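Local coordinates for protein aminoglycoside phosphotransferase (PDB 6EF6) that phosphorylates (S)-1-amino-2-propanol as the kinase of a bacterial microcompartment devoted to aminoacetone utilization, at residues P304-M318 with A331-Y345. Numbering follows the deposited sequence.
Sequences PSFVFLRRLLLLAWM and AISYAAGSCALAERY. With JFN ((2R)-1-methoxypropan-2-amine), chain C.
The guanidinium of Arg311 lies flat on the ring of Tyr334, planes 12° apart and Arg311 CZ 3.6 Å from the centroid of the Tyr334 ring, a stacked cation-pi pair. The opposite face of the Arg311 guanidinium carries the methyl Leu341 CD1, while Ser338 OG sits at its edge, in plane, taking a nearly straight bond from Arg311 NE (2.9 Å, 169°). Arg311 NH2 reaches the carbonyl of its stacking partner, Tyr334 O, at 3.0 Å, on a lone pair. Ser338 OG in turn donates to Tyr334 O from above the carbonyl plane, so a small hydroxyl links arginine and backbone. A bend at chi2 (74°) brings the guanidinium into a hole between Tyr334, Gly337, Ser338 and Leu341; at Gly337 the absence of a side chain makes room for Arg311 NH2.

On the other face of the Tyr334 ring lies Met318, whose extended, flexible chain delivers CE 3.9 Å from the Tyr334 centroid, a CH-pi contact, with the sulfur placed obliquely in a Met-aromatic contact. Leu315 CD1 packs on the small Ala335 CB at 4.0 Å. Farther along, small Ala342 lets the Phe308 ring come close (CZ to Ala342 CB 3.9 Å), and Ser338 O lies at that ring's edge. The near-parallel, slid-aside ring of Tyr345 is long enough to carry its OH to short Ser305, donating to OG (2.7 Å) in the ring plane.

Antiparallel helices 303-320 and 325-347 belong to the helical part of this phosphotransferase-family kinase, away from its five-stranded sheet; Arg310 and Trp317, on the former, line the methoxypropanamine pocket. Between largely apolar and aromatic side chains they enclose a buried charge. Glu273 OE1 takes both Arg311 NH1, in a salt bridge, and Tyr334 OH; this shared carboxylate probably balances the cation and holds guanidinium and ring together.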
loop_
_atom_site.group_PDB
_atom_site.type_symbol
_atom_site.label_atom_id
_atom_site.label_comp_id
_atom_site.label_asym_id
_atom_site.label_seq_id
_atom_site.Cartn_x
_atom_site.Cartn_y
_atom_site.Cartn_z
ATOM N N PRO A 304 -0.080 -17.582 -2.501
ATOM C CA PRO A 304 0.142 -17.408 -3.950
ATOM C C PRO A 304 -1.030 -16.710 -4.622
ATOM O O PRO A 304 -0.827 -15.855 -5.523
ATOM C CB PRO A 304 0.384 -18.830 -4.442
ATOM C CG PRO A 304 0.878 -19.581 -3.224
ATOM C CD PRO A 304 0.108 -18.966 -2.070
ATOM N N SER A 305 -2.271 -17.023 -4.212
ATOM C CA SER A 305 -3.429 -16.325 -4.739
ATOM C C SER A 305 -3.332 -14.827 -4.496
ATOM O O SER A 305 -3.663 -14.024 -5.384
ATOM C CB SER A 305 -4.702 -16.853 -4.095
ATOM O OG SER A 305 -5.082 -18.139 -4.562
ATOM N N PHE A 306 -2.914 -14.407 -3.308
ATOM C CA PHE A 306 -2.808 -12.995 -3.018
ATOM C C PHE A 306 -1.689 -12.307 -3.766
ATOM O O PHE A 306 -1.800 -11.126 -4.091
ATOM C CB PHE A 306 -2.735 -12.739 -1.495
ATOM C CG PHE A 306 -4.072 -13.006 -0.817
ATOM C CD1 PHE A 306 -5.214 -12.344 -1.270
ATOM C CD2 PHE A 306 -4.233 -13.983 0.141
ATOM C CE1 PHE A 306 -6.467 -12.582 -0.733
ATOM C CE2 PHE A 306 -5.537 -14.245 0.716
ATOM C CZ PHE A 306 -6.640 -13.564 0.227
ATOM N N VAL A 307 -0.581 -13.005 -3.983
ATOM C CA VAL A 307 0.467 -12.482 -4.864
ATOM C C VAL A 307 -0.108 -12.240 -6.256
ATOM O O VAL A 307 0.161 -11.202 -6.874
ATOM C CB VAL A 307 1.715 -13.402 -4.874
ATOM C CG1 VAL A 307 2.716 -12.924 -5.889
ATOM C CG2 VAL A 307 2.331 -13.500 -3.505
ATOM N N PHE A 308 -0.837 -13.209 -6.783
ATOM C CA PHE A 308 -1.407 -13.088 -8.126
ATOM C C PHE A 308 -2.461 -11.980 -8.218
ATOM O O PHE A 308 -2.490 -11.230 -9.188
ATOM C CB PHE A 308 -1.912 -14.432 -8.618
ATOM C CG PHE A 308 -2.248 -14.395 -10.082
ATOM C CD1 PHE A 308 -1.246 -14.216 -11.031
ATOM C CD2 PHE A 308 -3.549 -14.474 -10.554
ATOM C CE1 PHE A 308 -1.562 -14.121 -12.368
ATOM C CE2 PHE A 308 -3.829 -14.404 -11.919
ATOM C CZ PHE A 308 -2.833 -14.228 -12.801
ATOM N N LEU A 309 -3.260 -11.809 -7.168
ATOM C CA LEU A 309 -4.200 -10.682 -7.110
ATOM C C LEU A 309 -3.447 -9.361 -7.195
ATOM O O LEU A 309 -3.807 -8.458 -7.967
ATOM C CB LEU A 309 -5.009 -10.761 -5.797
ATOM C CG LEU A 309 -5.979 -9.612 -5.549
ATOM C CD1 LEU A 309 -6.955 -9.374 -6.659
ATOM C CD2 LEU A 309 -6.729 -9.777 -4.227
ATOM N N ARG A 310 -2.379 -9.216 -6.391
ATOM C CA ARG A 310 -1.580 -7.975 -6.458
ATOM C C ARG A 310 -0.984 -7.772 -7.855
ATOM O O ARG A 310 -0.948 -6.644 -8.352
ATOM C CB ARG A 310 -0.464 -8.017 -5.392
ATOM C CG ARG A 310 0.386 -6.790 -5.343
ATOM C CD ARG A 310 -0.431 -5.548 -4.978
ATOM N NE ARG A 310 0.418 -4.432 -4.555
ATOM C CZ ARG A 310 0.032 -3.267 -4.089
ATOM N NH1 ARG A 310 -1.283 -2.992 -4.063
ATOM N NH2 ARG A 310 0.909 -2.334 -3.703
ATOM N N ARG A 311 -0.474 -8.851 -8.454
ATOM C CA ARG A 311 0.105 -8.762 -9.786
ATOM C C ARG A 311 -0.878 -8.197 -10.795
ATOM O O ARG A 311 -0.538 -7.311 -11.573
ATOM C CB ARG A 311 0.546 -10.130 -10.234
ATOM C CG ARG A 311 1.369 -10.142 -11.530
ATOM C CD ARG A 311 2.797 -9.618 -11.307
ATOM N NE ARG A 311 3.569 -9.603 -12.548
ATOM C CZ ARG A 311 4.888 -9.505 -12.641
ATOM N NH1 ARG A 311 5.606 -9.464 -11.522
ATOM N NH2 ARG A 311 5.478 -9.512 -13.800
ATOM N N LEU A 312 -2.126 -8.700 -10.815
ATOM C CA LEU A 312 -3.118 -8.201 -11.768
ATOM C C LEU A 312 -3.450 -6.758 -11.479
ATOM O O LEU A 312 -3.639 -5.972 -12.390
ATOM C CB LEU A 312 -4.376 -9.071 -11.764
ATOM C CG LEU A 312 -4.217 -10.488 -12.291
ATOM C CD1 LEU A 312 -5.587 -11.227 -12.167
ATOM C CD2 LEU A 312 -3.776 -10.437 -13.722
ATOM N N LEU A 313 -3.606 -6.419 -10.190
ATOM C CA LEU A 313 -3.856 -5.043 -9.834
ATOM C C LEU A 313 -2.775 -4.097 -10.320
ATOM O O LEU A 313 -3.065 -2.991 -10.771
ATOM C CB LEU A 313 -4.084 -4.892 -8.343
ATOM C CG LEU A 313 -5.458 -5.248 -7.846
ATOM C CD1 LEU A 313 -5.425 -5.511 -6.348
ATOM C CD2 LEU A 313 -6.513 -4.173 -8.200
ATOM N N LEU A 314 -1.509 -4.477 -10.115
ATOM C CA LEU A 314 -0.407 -3.629 -10.552
ATOM C C LEU A 314 -0.267 -3.571 -12.059
ATOM O O LEU A 314 0.162 -2.551 -12.597
ATOM C CB LEU A 314 0.901 -4.057 -9.876
ATOM C CG LEU A 314 0.931 -3.845 -8.360
ATOM C CD1 LEU A 314 2.256 -4.371 -7.825
ATOM C CD2 LEU A 314 0.719 -2.404 -7.986
ATOM N N LEU A 315 -0.651 -4.637 -12.755
ATOM C CA LEU A 315 -0.700 -4.578 -14.214
ATOM C C LEU A 315 -1.778 -3.594 -14.692
ATOM O O LEU A 315 -1.527 -2.793 -15.580
ATOM C CB LEU A 315 -0.981 -5.994 -14.722
ATOM C CG LEU A 315 -1.070 -6.189 -16.237
ATOM C CD1 LEU A 315 0.172 -5.709 -16.989
ATOM C CD2 LEU A 315 -1.309 -7.672 -16.549
ATOM N N ALA A 316 -2.934 -3.597 -14.009
ATOM C CA ALA A 316 -3.952 -2.588 -14.291
ATOM C C ALA A 316 -3.422 -1.191 -14.017
ATOM O O ALA A 316 -3.604 -0.285 -14.834
ATOM C CB ALA A 316 -5.162 -2.879 -13.428
ATOM N N TRP A 317 -2.798 -1.000 -12.843
ATOM C CA TRP A 317 -2.247 0.315 -12.520
ATOM C C TRP A 317 -1.244 0.761 -13.581
ATOM O O TRP A 317 -1.269 1.915 -14.045
ATOM C CB TRP A 317 -1.619 0.233 -11.129
ATOM C CG TRP A 317 -1.094 1.500 -10.651
ATOM C CD1 TRP A 317 -1.782 2.480 -9.978
ATOM C CD2 TRP A 317 0.236 1.971 -10.816
ATOM N NE1 TRP A 317 -0.944 3.539 -9.713
ATOM C CE2 TRP A 317 0.300 3.255 -10.225
ATOM C CE3 TRP A 317 1.385 1.436 -11.400
ATOM C CZ2 TRP A 317 1.475 4.007 -10.206
ATOM C CZ3 TRP A 317 2.545 2.184 -11.383
ATOM C CH2 TRP A 317 2.584 3.452 -10.785
ATOM N N MET A 318 -0.323 -0.131 -13.955
ATOM C CA MET A 318 0.636 0.171 -15.007
ATOM C C MET A 318 -0.054 0.582 -16.290
ATOM O O MET A 318 0.336 1.578 -16.910
ATOM C CB MET A 318 1.510 -1.044 -15.281
ATOM C CG MET A 318 2.649 -1.146 -14.383
ATOM S SD MET A 318 3.921 -2.199 -15.141
ATOM C CE MET A 318 4.983 -2.308 -13.699
ATOM N N ALA A 331 5.403 -2.157 -19.617
ATOM C CA ALA A 331 4.144 -2.871 -19.434
ATOM C C ALA A 331 4.195 -4.222 -20.137
ATOM O O ALA A 331 3.718 -5.214 -19.588
ATOM C CB ALA A 331 2.986 -1.998 -19.926
ATOM N N ILE A 332 4.772 -4.259 -21.343
ATOM C CA ILE A 332 4.921 -5.509 -22.078
ATOM C C ILE A 332 5.693 -6.525 -21.246
ATOM O O ILE A 332 5.286 -7.692 -21.100
ATOM C CB ILE A 332 5.563 -5.241 -23.452
ATOM C CG1 ILE A 332 4.551 -4.510 -24.387
ATOM C CG2 ILE A 332 5.974 -6.541 -24.076
ATOM C CD1 ILE A 332 5.254 -3.873 -25.603
ATOM N N SER A 333 6.809 -6.089 -20.662
ATOM C CA SER A 333 7.587 -7.033 -19.854
ATOM C C SER A 333 6.856 -7.431 -18.578
ATOM O O SER A 333 6.871 -8.617 -18.210
ATOM C CB SER A 333 8.943 -6.452 -19.540
ATOM O OG SER A 333 9.721 -6.284 -20.724
ATOM N N TYR A 334 6.173 -6.509 -17.927
ATOM C CA TYR A 334 5.419 -6.884 -16.723
ATOM C C TYR A 334 4.298 -7.835 -17.077
ATOM O O TYR A 334 4.006 -8.783 -16.319
ATOM C CB TYR A 334 4.915 -5.640 -16.017
ATOM C CG TYR A 334 4.548 -5.860 -14.556
ATOM C CD1 TYR A 334 5.541 -6.054 -13.603
ATOM C CD2 TYR A 334 3.221 -5.849 -14.128
ATOM C CE1 TYR A 334 5.220 -6.260 -12.265
ATOM C CE2 TYR A 334 2.882 -6.052 -12.793
ATOM C CZ TYR A 334 3.898 -6.230 -11.876
ATOM O OH TYR A 334 3.490 -6.407 -10.571
ATOM N N ALA A 335 3.619 -7.587 -18.178
ATOM C CA ALA A 335 2.586 -8.503 -18.633
ATOM C C ALA A 335 3.150 -9.892 -18.893
ATOM O O ALA A 335 2.513 -10.896 -18.530
ATOM C CB ALA A 335 1.919 -7.958 -19.866
ATOM N N ALA A 336 4.325 -9.987 -19.516
ATOM C CA ALA A 336 4.941 -11.291 -19.775
ATOM C C ALA A 336 5.263 -12.031 -18.480
ATOM O O ALA A 336 4.969 -13.234 -18.374
ATOM C CB ALA A 336 6.167 -11.141 -20.666
ATOM N N GLY A 337 5.793 -11.322 -17.484
ATOM C CA GLY A 337 6.053 -11.981 -16.203
ATOM C C GLY A 337 4.753 -12.374 -15.506
ATOM O O GLY A 337 4.701 -13.423 -14.850
ATOM N N SER A 338 3.677 -11.626 -15.721
ATOM C CA SER A 338 2.388 -11.980 -15.139
ATOM C C SER A 338 1.892 -13.290 -15.749
ATOM O O SER A 338 1.287 -14.127 -15.052
ATOM C CB SER A 338 1.378 -10.878 -15.378
ATOM O OG SER A 338 1.799 -9.615 -14.873
ATOM N N CYS A 339 2.117 -13.483 -17.050
ATOM C CA CYS A 339 1.731 -14.711 -17.719
ATOM C C CYS A 339 2.524 -15.910 -17.216
ATOM O O CYS A 339 1.962 -17.018 -17.085
ATOM C CB CYS A 339 1.876 -14.563 -19.231
ATOM S SG CYS A 339 0.677 -13.441 -19.962
ATOM N N ALA A 340 3.829 -15.750 -16.979
ATOM C CA ALA A 340 4.627 -16.817 -16.407
ATOM C C ALA A 340 4.077 -17.223 -15.044
ATOM O O ALA A 340 3.963 -18.431 -14.755
ATOM C CB ALA A 340 6.099 -16.406 -16.356
ATOM N N LEU A 341 3.732 -16.245 -14.208
ATOM C CA LEU A 341 3.118 -16.535 -12.919
ATOM C C LEU A 341 1.774 -17.234 -13.106
ATOM O O LEU A 341 1.462 -18.206 -12.389
ATOM C CB LEU A 341 2.976 -15.239 -12.138
ATOM C CG LEU A 341 4.291 -14.635 -11.659
ATOM C CD1 LEU A 341 4.063 -13.237 -11.137
ATOM C CD2 LEU A 341 4.987 -15.525 -10.607
ATOM N N ALA A 342 0.950 -16.773 -14.042
ATOM C CA ALA A 342 -0.355 -17.370 -14.302
ATOM C C ALA A 342 -0.217 -18.839 -14.676
ATOM O O ALA A 342 -1.005 -19.675 -14.213
ATOM C CB ALA A 342 -1.074 -16.590 -15.371
ATOM N N GLU A 343 0.777 -19.186 -15.511
ATOM C CA GLU A 343 0.939 -20.572 -15.897
ATOM C C GLU A 343 1.290 -21.446 -14.698
ATOM O O GLU A 343 0.803 -22.572 -14.566
ATOM C CB GLU A 343 1.984 -20.699 -17.002
ATOM C CG GLU A 343 2.117 -22.120 -17.525
ATOM C CD GLU A 343 3.572 -22.469 -17.769
ATOM O OE1 GLU A 343 4.333 -22.581 -16.782
ATOM O OE2 GLU A 343 3.960 -22.597 -18.948
ATOM N N ARG A 344 2.161 -20.936 -13.819
ATOM C CA ARG A 344 2.519 -21.671 -12.614
ATOM C C ARG A 344 1.309 -21.824 -11.687
ATOM O O ARG A 344 1.079 -22.899 -11.117
ATOM C CB ARG A 344 3.669 -20.943 -11.917
ATOM C CG ARG A 344 4.962 -21.112 -12.724
ATOM C CD ARG A 344 6.103 -20.194 -12.310
ATOM N NE ARG A 344 7.076 -20.038 -13.398
ATOM C CZ ARG A 344 7.850 -18.969 -13.575
ATOM N NH1 ARG A 344 8.697 -18.920 -14.600
ATOM N NH2 ARG A 344 7.772 -17.943 -12.738
ATOM N N TYR A 345 0.498 -20.767 -11.567
ATOM C CA TYR A 345 -0.713 -20.798 -10.745
ATOM C C TYR A 345 -1.684 -21.846 -11.268
ATOM O O TYR A 345 -2.182 -22.691 -10.512
ATOM C CB TYR A 345 -1.315 -19.403 -10.761
ATOM C CG TYR A 345 -2.433 -19.174 -9.778
ATOM C CD1 TYR A 345 -2.203 -19.011 -8.443
ATOM C CD2 TYR A 345 -3.760 -19.065 -10.224
ATOM C CE1 TYR A 345 -3.233 -18.747 -7.570
ATOM C CE2 TYR A 345 -4.783 -18.839 -9.390
ATOM C CZ TYR A 345 -4.590 -18.694 -8.024
ATOM O OH TYR A 345 -5.628 -18.444 -7.190
HETATM C C07 JFN C . 3.733 3.071 -7.530
HETATM C C08 JFN C . 0.338 1.828 -6.719
HETATM C C09 JFN C . 1.852 1.993 -6.737
HETATM C C15 JFN C . -0.044 0.889 -5.587
HETATM N N04 JFN C . -0.304 3.088 -6.421
HETATM O O02 JFN C . 2.398 2.709 -7.794
#